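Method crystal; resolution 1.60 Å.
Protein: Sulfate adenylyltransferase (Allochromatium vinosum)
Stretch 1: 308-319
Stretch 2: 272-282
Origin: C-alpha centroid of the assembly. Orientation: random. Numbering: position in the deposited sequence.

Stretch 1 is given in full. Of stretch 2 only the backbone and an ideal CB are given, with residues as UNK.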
ATOM      1  N   PHE A 308     -22.194 -20.020 -18.778  1.00 23.82           N
ATOM      2  CA  PHE A 308     -20.791 -20.485 -18.750  1.00 24.25           C
ATOM      3  C   PHE A 308     -19.931 -20.006 -19.925  1.00 23.01           C
ATOM      4  O   PHE A 308     -18.840 -20.519 -20.157  1.00 21.64           O
ATOM      5  CB  PHE A 308     -20.748 -22.015 -18.607  1.00 27.52           C
ATOM      6  CG  PHE A 308     -21.480 -22.506 -17.382  1.00 30.46           C
ATOM      7  CD1 PHE A 308     -20.938 -22.269 -16.115  1.00 32.34           C
ATOM      8  CD2 PHE A 308     -22.718 -23.119 -17.490  1.00 33.13           C
ATOM      9  CE1 PHE A 308     -21.617 -22.686 -14.966  1.00 34.13           C
ATOM     10  CE2 PHE A 308     -23.403 -23.557 -16.355  1.00 36.24           C
ATOM     11  CZ  PHE A 308     -22.852 -23.326 -15.087  1.00 34.69           C
ATOM     12  N   ASP A 309     -20.441 -19.030 -20.682  1.00 22.89           N
ATOM     13  CA  ASP A 309     -19.665 -18.458 -21.783  1.00 23.47           C
ATOM     14  C   ASP A 309     -18.315 -17.893 -21.328  1.00 21.19           C
ATOM     15  O   ASP A 309     -17.322 -17.966 -22.063  1.00 20.72           O
ATOM     16  CB  ASP A 309     -20.495 -17.393 -22.539  1.00 24.76           C
ATOM     17  CG  ASP A 309     -21.661 -17.995 -23.353  1.00 28.64           C
ATOM     18  OD1 ASP A 309     -21.858 -19.241 -23.398  1.00 30.28           O
ATOM     19  OD2 ASP A 309     -22.415 -17.211 -23.985  1.00 30.86           O
ATOM     20  N   ALA A 310     -18.269 -17.315 -20.128  1.00 19.30           N
ATOM     21  CA  ALA A 310     -17.010 -16.765 -19.629  1.00 18.71           C
ATOM     22  C   ALA A 310     -16.003 -17.857 -19.253  1.00 18.50           C
ATOM     23  O   ALA A 310     -14.800 -17.583 -19.125  1.00 18.38           O
ATOM     24  CB  ALA A 310     -17.255 -15.787 -18.467  1.00 17.71           C
ATOM     25  N   GLN A 311     -16.471 -19.082 -19.062  1.00 19.44           N
ATOM     26  CA  GLN A 311     -15.528 -20.191 -18.922  1.00 19.37           C
ATOM     27  C   GLN A 311     -15.086 -20.723 -20.294  1.00 20.49           C
ATOM     28  O   GLN A 311     -13.896 -20.931 -20.530  1.00 21.95           O
ATOM     29  CB  GLN A 311     -16.167 -21.325 -18.111  1.00 20.02           C
ATOM     30  CG  GLN A 311     -16.623 -20.888 -16.713  1.00 19.16           C
ATOM     31  CD  GLN A 311     -17.317 -22.048 -15.942  1.00 19.81           C
ATOM     32  OE1 GLN A 311     -17.642 -23.107 -16.503  1.00 20.70           O
ATOM     33  NE2 GLN A 311     -17.525 -21.837 -14.653  1.00 20.53           N
ATOM     34  N   THR A 312     -16.039 -20.938 -21.198  1.00 21.72           N
ATOM     35  CA  THR A 312     -15.737 -21.617 -22.474  1.00 22.83           C
ATOM     36  C   THR A 312     -14.986 -20.728 -23.488  1.00 22.37           C
ATOM     37  O   THR A 312     -14.406 -21.240 -24.443  1.00 22.39           O
ATOM     38  CB  THR A 312     -16.981 -22.242 -23.125  1.00 24.48           C
ATOM     39  OG1 THR A 312     -17.938 -21.211 -23.417  1.00 25.01           O
ATOM     40  CG2 THR A 312     -17.585 -23.302 -22.183  1.00 24.31           C
ATOM     41  N   ILE A 313     -14.993 -19.415 -23.273  1.00 20.83           N
ATOM     42  CA  ILE A 313     -14.271 -18.519 -24.184  1.00 21.65           C
ATOM     43  C   ILE A 313     -12.777 -18.924 -24.184  1.00 21.84           C
ATOM     44  O   ILE A 313     -12.065 -18.738 -25.179  1.00 22.44           O
ATOM     45  CB  ILE A 313     -14.433 -17.032 -23.770  1.00 20.80           C
ATOM     46  CG1 ILE A 313     -13.876 -16.105 -24.865  1.00 21.12           C
ATOM     47  CG2 ILE A 313     -13.816 -16.720 -22.367  1.00 20.52           C
ATOM     48  CD1 ILE A 313     -14.356 -14.648 -24.735  1.00 21.33           C
ATOM     49  N   PHE A 314     -12.315 -19.521 -23.080  1.00 21.97           N
ATOM     50  CA  PHE A 314     -10.907 -19.920 -22.982  1.00 23.17           C
ATOM     51  C   PHE A 314     -10.567 -21.158 -23.828  1.00 28.41           C
ATOM     52  O   PHE A 314      -9.393 -21.375 -24.133  1.00 31.02           O
ATOM     53  CB  PHE A 314     -10.487 -20.128 -21.501  1.00 20.09           C
ATOM     54  CG  PHE A 314     -10.426 -18.854 -20.726  1.00 18.58           C
ATOM     55  CD1 PHE A 314     -11.553 -18.402 -20.058  1.00 17.24           C
ATOM     56  CD2 PHE A 314      -9.264 -18.070 -20.686  1.00 17.28           C
ATOM     57  CE1 PHE A 314     -11.543 -17.220 -19.356  1.00 15.79           C
ATOM     58  CE2 PHE A 314      -9.249 -16.859 -19.965  1.00 16.10           C
ATOM     59  CZ  PHE A 314     -10.383 -16.436 -19.304  1.00 16.34           C
ATOM     60  N   ASP A 315     -11.585 -21.925 -24.226  1.00 31.00           N
ATOM     61  CA  ASP A 315     -11.399 -23.154 -25.025  1.00 36.44           C
ATOM     62  C   ASP A 315     -11.116 -22.862 -26.486  1.00 40.39           C
ATOM     63  O   ASP A 315     -10.276 -23.512 -27.112  1.00 39.07           O
ATOM     64  CB  ASP A 315     -12.650 -24.044 -24.979  1.00 40.44           C
ATOM     65  CG  ASP A 315     -12.907 -24.633 -23.608  1.00 43.59           C
ATOM     66  OD1 ASP A 315     -11.940 -24.813 -22.833  1.00 42.20           O
ATOM     67  OD2 ASP A 315     -14.087 -24.924 -23.320  1.00 48.87           O
ATOM     68  N   ASP A 316     -11.845 -21.898 -27.041  1.00 42.22           N
ATOM     69  CA  ASP A 316     -11.794 -21.678 -28.482  1.00 47.27           C
ATOM     70  C   ASP A 316     -11.228 -20.319 -28.844  1.00 43.68           C
ATOM     71  O   ASP A 316     -10.266 -20.244 -29.618  1.00 46.77           O
ATOM     72  CB  ASP A 316     -13.176 -21.889 -29.128  1.00 53.25           C
ATOM     73  CG  ASP A 316     -14.322 -21.801 -28.116  1.00 55.58           C
ATOM     74  OD1 ASP A 316     -14.299 -20.876 -27.274  1.00 49.61           O
ATOM     75  OD2 ASP A 316     -15.231 -22.664 -28.165  1.00 56.59           O
ATOM     76  N   ALA A 317     -11.799 -19.256 -28.277  1.00 35.48           N
ATOM     77  CA  ALA A 317     -11.497 -17.917 -28.752  1.00 34.24           C
ATOM     78  C   ALA A 317     -10.121 -17.407 -28.331  1.00 33.02           C
ATOM     79  O   ALA A 317      -9.460 -16.718 -29.107  1.00 35.46           O
ATOM     80  CB  ALA A 317     -12.603 -16.901 -28.371  1.00 34.08           C
ATOM     81  N   VAL A 318      -9.690 -17.716 -27.112  1.00 30.18           N
ATOM     82  CA  VAL A 318      -8.410 -17.202 -26.639  1.00 29.88           C
ATOM     83  C   VAL A 318      -7.313 -18.021 -27.335  1.00 33.21           C
ATOM     84  O   VAL A 318      -7.331 -19.240 -27.239  1.00 33.86           O
ATOM     85  CB  VAL A 318      -8.280 -17.308 -25.089  1.00 27.05           C
ATOM     86  CG1 VAL A 318      -6.869 -16.933 -24.629  1.00 25.42           C
ATOM     87  CG2 VAL A 318      -9.312 -16.397 -24.418  1.00 24.22           C
ATOM     88  N   PRO A 319      -6.386 -17.350 -28.029  1.00 35.02           N
ATOM     89  CA  PRO A 319      -5.343 -18.069 -28.777  1.00 39.94           C
ATOM     90  C   PRO A 319      -4.573 -19.032 -27.884  1.00 39.98           C
ATOM     91  O   PRO A 319      -4.394 -18.774 -26.673  1.00 39.71           O
ATOM     92  CB  PRO A 319      -4.419 -16.951 -29.269  1.00 37.37           C
ATOM     93  CG  PRO A 319      -5.204 -15.696 -29.154  1.00 40.04           C
ATOM     94  CD  PRO A 319      -6.140 -15.898 -28.007  1.00 36.53           C
ATOM     95  N   UNK A 272     -18.716  -6.753 -19.577  1.00 16.23           N
ATOM     96  CA  UNK A 272     -18.542  -7.388 -20.898  1.00 16.75           C
ATOM     97  C   UNK A 272     -18.437  -8.908 -20.844  1.00 17.45           C
ATOM     98  O   UNK A 272     -18.077  -9.575 -21.837  1.00 18.53           O
ATOM     99  CB  UNK A 272     -17.288  -6.831 -21.574  1.00 16.75           C
ATOM    100  N   UNK A 273     -18.783  -9.477 -19.691  1.00 16.70           N
ATOM    101  CA  UNK A 273     -18.939 -10.946 -19.585  1.00 16.89           C
ATOM    102  C   UNK A 273     -17.696 -11.685 -20.042  1.00 16.47           C
ATOM    103  O   UNK A 273     -16.590 -11.385 -19.540  1.00 15.63           O
ATOM    104  CB  UNK A 273     -20.138 -11.417 -20.410  1.00 16.89           C
ATOM    105  N   UNK A 274     -17.858 -12.626 -20.975  1.00 18.50           N
ATOM    106  CA  UNK A 274     -16.733 -13.463 -21.413  1.00 19.39           C
ATOM    107  C   UNK A 274     -15.519 -12.651 -21.865  1.00 18.29           C
ATOM    108  O   UNK A 274     -14.374 -12.991 -21.517  1.00 17.23           O
ATOM    109  CB  UNK A 274     -17.184 -14.375 -22.556  1.00 19.39           C
ATOM    110  N   UNK A 275     -15.717 -11.585 -22.644  1.00 17.28           N
ATOM    111  CA  UNK A 275     -14.525 -10.777 -22.970  1.00 17.68           C
ATOM    112  C   UNK A 275     -13.787 -10.150 -21.754  1.00 16.36           C
ATOM    113  O   UNK A 275     -12.543 -10.066 -21.743  1.00 15.63           O
ATOM    114  CB  UNK A 275     -14.946  -9.652 -23.918  1.00 17.68           C
ATOM    115  N   UNK A 276     -14.538  -9.722 -20.739  1.00 16.09           N
ATOM    116  CA  UNK A 276     -13.948  -9.126 -19.569  1.00 14.81           C
ATOM    117  C   UNK A 276     -13.258 -10.203 -18.725  1.00 14.50           C
ATOM    118  O   UNK A 276     -12.245  -9.922 -18.088  1.00 14.93           O
ATOM    119  CB  UNK A 276     -15.011  -8.387 -18.753  1.00 14.81           C
ATOM    120  N   UNK A 277     -13.793 -11.440 -18.771  1.00 14.14           N
ATOM    121  CA  UNK A 277     -13.177 -12.556 -18.046  1.00 13.99           C
ATOM    122  C   UNK A 277     -11.754 -12.805 -18.572  1.00 13.64           C
ATOM    123  O   UNK A 277     -10.848 -13.121 -17.787  1.00 13.54           O
ATOM    124  CB  UNK A 277     -14.027 -13.821 -18.183  1.00 13.99           C
ATOM    125  N   UNK A 278     -11.541 -12.654 -19.886  1.00 14.22           N
ATOM    126  CA  UNK A 278     -10.190 -12.804 -20.429  1.00 13.62           C
ATOM    127  C   UNK A 278      -9.256 -11.688 -19.913  1.00 13.44           C
ATOM    128  O   UNK A 278      -8.063 -11.947 -19.585  1.00 13.98           O
ATOM    129  CB  UNK A 278     -10.235 -12.791 -21.958  1.00 13.62           C
ATOM    130  N   UNK A 279      -9.768 -10.462 -19.886  1.00 12.33           N
ATOM    131  CA  UNK A 279      -8.995  -9.354 -19.311  1.00 12.12           C
ATOM    132  C   UNK A 279      -8.617  -9.631 -17.844  1.00 11.17           C
ATOM    133  O   UNK A 279      -7.453  -9.424 -17.436  1.00 10.74           O
ATOM    134  CB  UNK A 279      -9.793  -8.052 -19.408  1.00 12.12           C
ATOM    135  N   UNK A 280      -9.604 -10.106 -17.059  1.00 11.86           N
ATOM    136  CA  UNK A 280      -9.379 -10.525 -15.654  1.00 12.08           C
ATOM    137  C   UNK A 280      -8.280 -11.557 -15.521  1.00 12.41           C
ATOM    138  O   UNK A 280      -7.419 -11.391 -14.668  1.00 13.60           O
ATOM    139  CB  UNK A 280     -10.668 -11.092 -15.056  1.00 12.08           C
ATOM    140  N   UNK A 281      -8.295 -12.590 -16.369  1.00 11.44           N
ATOM    141  CA  UNK A 281      -7.241 -13.616 -16.352  1.00 11.87           C
ATOM    142  C   UNK A 281      -5.877 -13.002 -16.679  1.00 12.64           C
ATOM    143  O   UNK A 281      -4.850 -13.290 -16.021  1.00 12.17           O
ATOM    144  CB  UNK A 281      -7.565 -14.732 -17.347  1.00 11.87           C
ATOM    145  N   UNK A 282      -5.875 -12.099 -17.652  1.00 12.17           N
ATOM    146  CA  UNK A 282      -4.634 -11.451 -18.070  1.00 12.21           C
ATOM    147  C   UNK A 282      -3.966 -10.710 -16.903  1.00 11.87           C
ATOM    148  O   UNK A 282      -2.769 -10.961 -16.600  1.00 11.60           O
ATOM    149  CB  UNK A 282      -4.911 -10.479 -19.219  1.00 12.21           C
TER

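Position 272 precedes the helix and lies far from stretch 1, which therefore sets no preference; it is Ala272. At 273 the phi of 55° and psi of -127° are unfavourable for residues with a CB, so glycine is expected. The residue is Gly273, at the N-cap position.

At 274 the CA-to-CB bond points sideways, yet the backbones nearly touch: the ideal CB is 3.6 Å from Asp309 O and 3.6 Å from Ile313 CD1. A compact apolar residue would suit, such as alanine, valine or proline; the phi of -53° and the place in the first turn of a helix make proline especially compatible. It is Pro274. Its CA packs 3.8 Å from Ala310 CA, its CG reaches Asp309 CB at 3.6 Å, and its CB lies 3.7 Å from Ile313 CD1.

Position 275 points away, its ideal CB 5.1 Å from Ile313 CD1, so many side chains, including long polar ones, are possible. The deposited Arg275 is hydrogen-bonded through its guanidinium group elsewhere in the structure. Position 276 is out of reach and equally undetermined; it is Glu276, whose OE1 accepts a hydrogen bond from Ala272 N at 3.1 Å.

Position 277 points toward stretch 1. Its ideal CB is already 3.8 Å from Ala310 CB and 4.4 Å from Phe314 CE1, so a small residue, alanine foremost, fits best. Ala277 meets Ala310 CB through its own CB at 3.8 Å, and its carbonyl O lies at the edge of the Phe314 ring, 3.7 Å from CZ.

At 278 the bond points sideways, but the ideal CB stands 4.5 Å from both Val318 CG2 and Phe314 CZ, leaving room for a modest apolar side chain; valine, isoleucine or perhaps leucine could serve. It is Val278, with chi1 in t. Its CG2 packs against Val318 CG2 at 3.6 Å and Ile313 CG2 at 3.8 Å, and covers one face of the Phe314 ring, 4.0 Å from CZ. One methyl group thus joins three side chains of stretch 1.

Position 279 points away and 280 sideways, both without a neighbour in stretch 1 near the ideal CB. They are Leu279 and His280, the latter bonded through ND1 elsewhere.

Position 281 points toward Phe314, whose CE2 is 3.8 Å from the ideal CB. Alanine suits this close approach, though serine is conceivable; Ala281 keeps its CB 3.8 Å from Phe314 CE2. Position 282 points sideways beyond contact, leaving its identity open; it is Tyr282.

Stretch 2 272-282: AGPREAVLHAY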
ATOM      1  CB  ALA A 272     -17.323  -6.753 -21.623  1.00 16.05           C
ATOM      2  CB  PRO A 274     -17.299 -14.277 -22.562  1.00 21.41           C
ATOM      3  CG  PRO A 274     -18.806 -14.262 -22.382  1.00 22.49           C
ATOM      4  CD  PRO A 274     -19.150 -13.051 -21.563  1.00 20.57           C
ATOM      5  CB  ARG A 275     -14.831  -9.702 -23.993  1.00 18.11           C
ATOM      6  CG  ARG A 275     -13.555  -8.955 -24.462  1.00 21.24           C
ATOM      7  CD  ARG A 275     -12.581  -9.868 -25.311  1.00 23.36           C
ATOM      8  NE  ARG A 275     -13.162 -10.172 -26.597  1.00 21.79           N
ATOM      9  CZ  ARG A 275     -12.875  -9.506 -27.725  1.00 21.17           C
ATOM     10  NH1 ARG A 275     -11.942  -8.569 -27.743  1.00 18.80           N
ATOM     11  NH2 ARG A 275     -13.501  -9.809 -28.833  1.00 22.40           N
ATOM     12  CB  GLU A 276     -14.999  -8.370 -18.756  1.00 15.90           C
ATOM     13  CG  GLU A 276     -14.418  -7.581 -17.617  1.00 15.94           C
ATOM     14  CD  GLU A 276     -15.360  -6.516 -17.103  1.00 16.36           C
ATOM     15  OE1 GLU A 276     -16.572  -6.690 -17.348  1.00 17.08           O
ATOM     16  OE2 GLU A 276     -14.877  -5.540 -16.466  1.00 18.00           O
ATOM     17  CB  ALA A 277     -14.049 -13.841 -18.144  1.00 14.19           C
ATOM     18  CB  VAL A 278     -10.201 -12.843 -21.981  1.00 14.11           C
ATOM     19  CG1 VAL A 278      -8.782 -13.015 -22.507  1.00 14.21           C
ATOM     20  CG2 VAL A 278     -11.117 -14.020 -22.434  1.00 15.03           C
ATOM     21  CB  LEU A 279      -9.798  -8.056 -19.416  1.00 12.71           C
ATOM     22  CG  LEU A 279      -9.028  -6.839 -18.923  1.00 12.96           C
ATOM     23  CD1 LEU A 279      -7.772  -6.599 -19.810  1.00 12.58           C
ATOM     24  CD2 LEU A 279      -9.974  -5.602 -18.935  1.00 13.45           C
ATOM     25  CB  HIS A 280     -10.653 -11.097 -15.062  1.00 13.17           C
ATOM     26  CG  HIS A 280     -11.705 -10.079 -14.766  1.00 15.49           C
ATOM     27  ND1 HIS A 280     -12.990 -10.448 -14.393  1.00 16.77           N
ATOM     28  CD2 HIS A 280     -11.684  -8.725 -14.788  1.00 15.58           C
ATOM     29  CE1 HIS A 280     -13.707  -9.351 -14.185  1.00 18.29           C
ATOM     30  NE2 HIS A 280     -12.937  -8.292 -14.411  1.00 17.62           N
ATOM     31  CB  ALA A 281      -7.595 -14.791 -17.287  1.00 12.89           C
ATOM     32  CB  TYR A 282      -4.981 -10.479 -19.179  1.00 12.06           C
ATOM     33  CG  TYR A 282      -3.772  -9.801 -19.819  1.00 11.13           C
ATOM     34  CD1 TYR A 282      -3.108  -8.761 -19.160  1.00 11.33           C
ATOM     35  CD2 TYR A 282      -3.346 -10.193 -21.069  1.00 12.53           C
ATOM     36  CE1 TYR A 282      -1.963  -8.155 -19.759  1.00 11.18           C
ATOM     37  CE2 TYR A 282      -2.241  -9.608 -21.697  1.00 11.95           C
ATOM     38  CZ  TYR A 282      -1.555  -8.587 -21.021  1.00 11.51           C
ATOM     39  OH  TYR A 282      -0.453  -8.031 -21.636  1.00 12.53           O
TER
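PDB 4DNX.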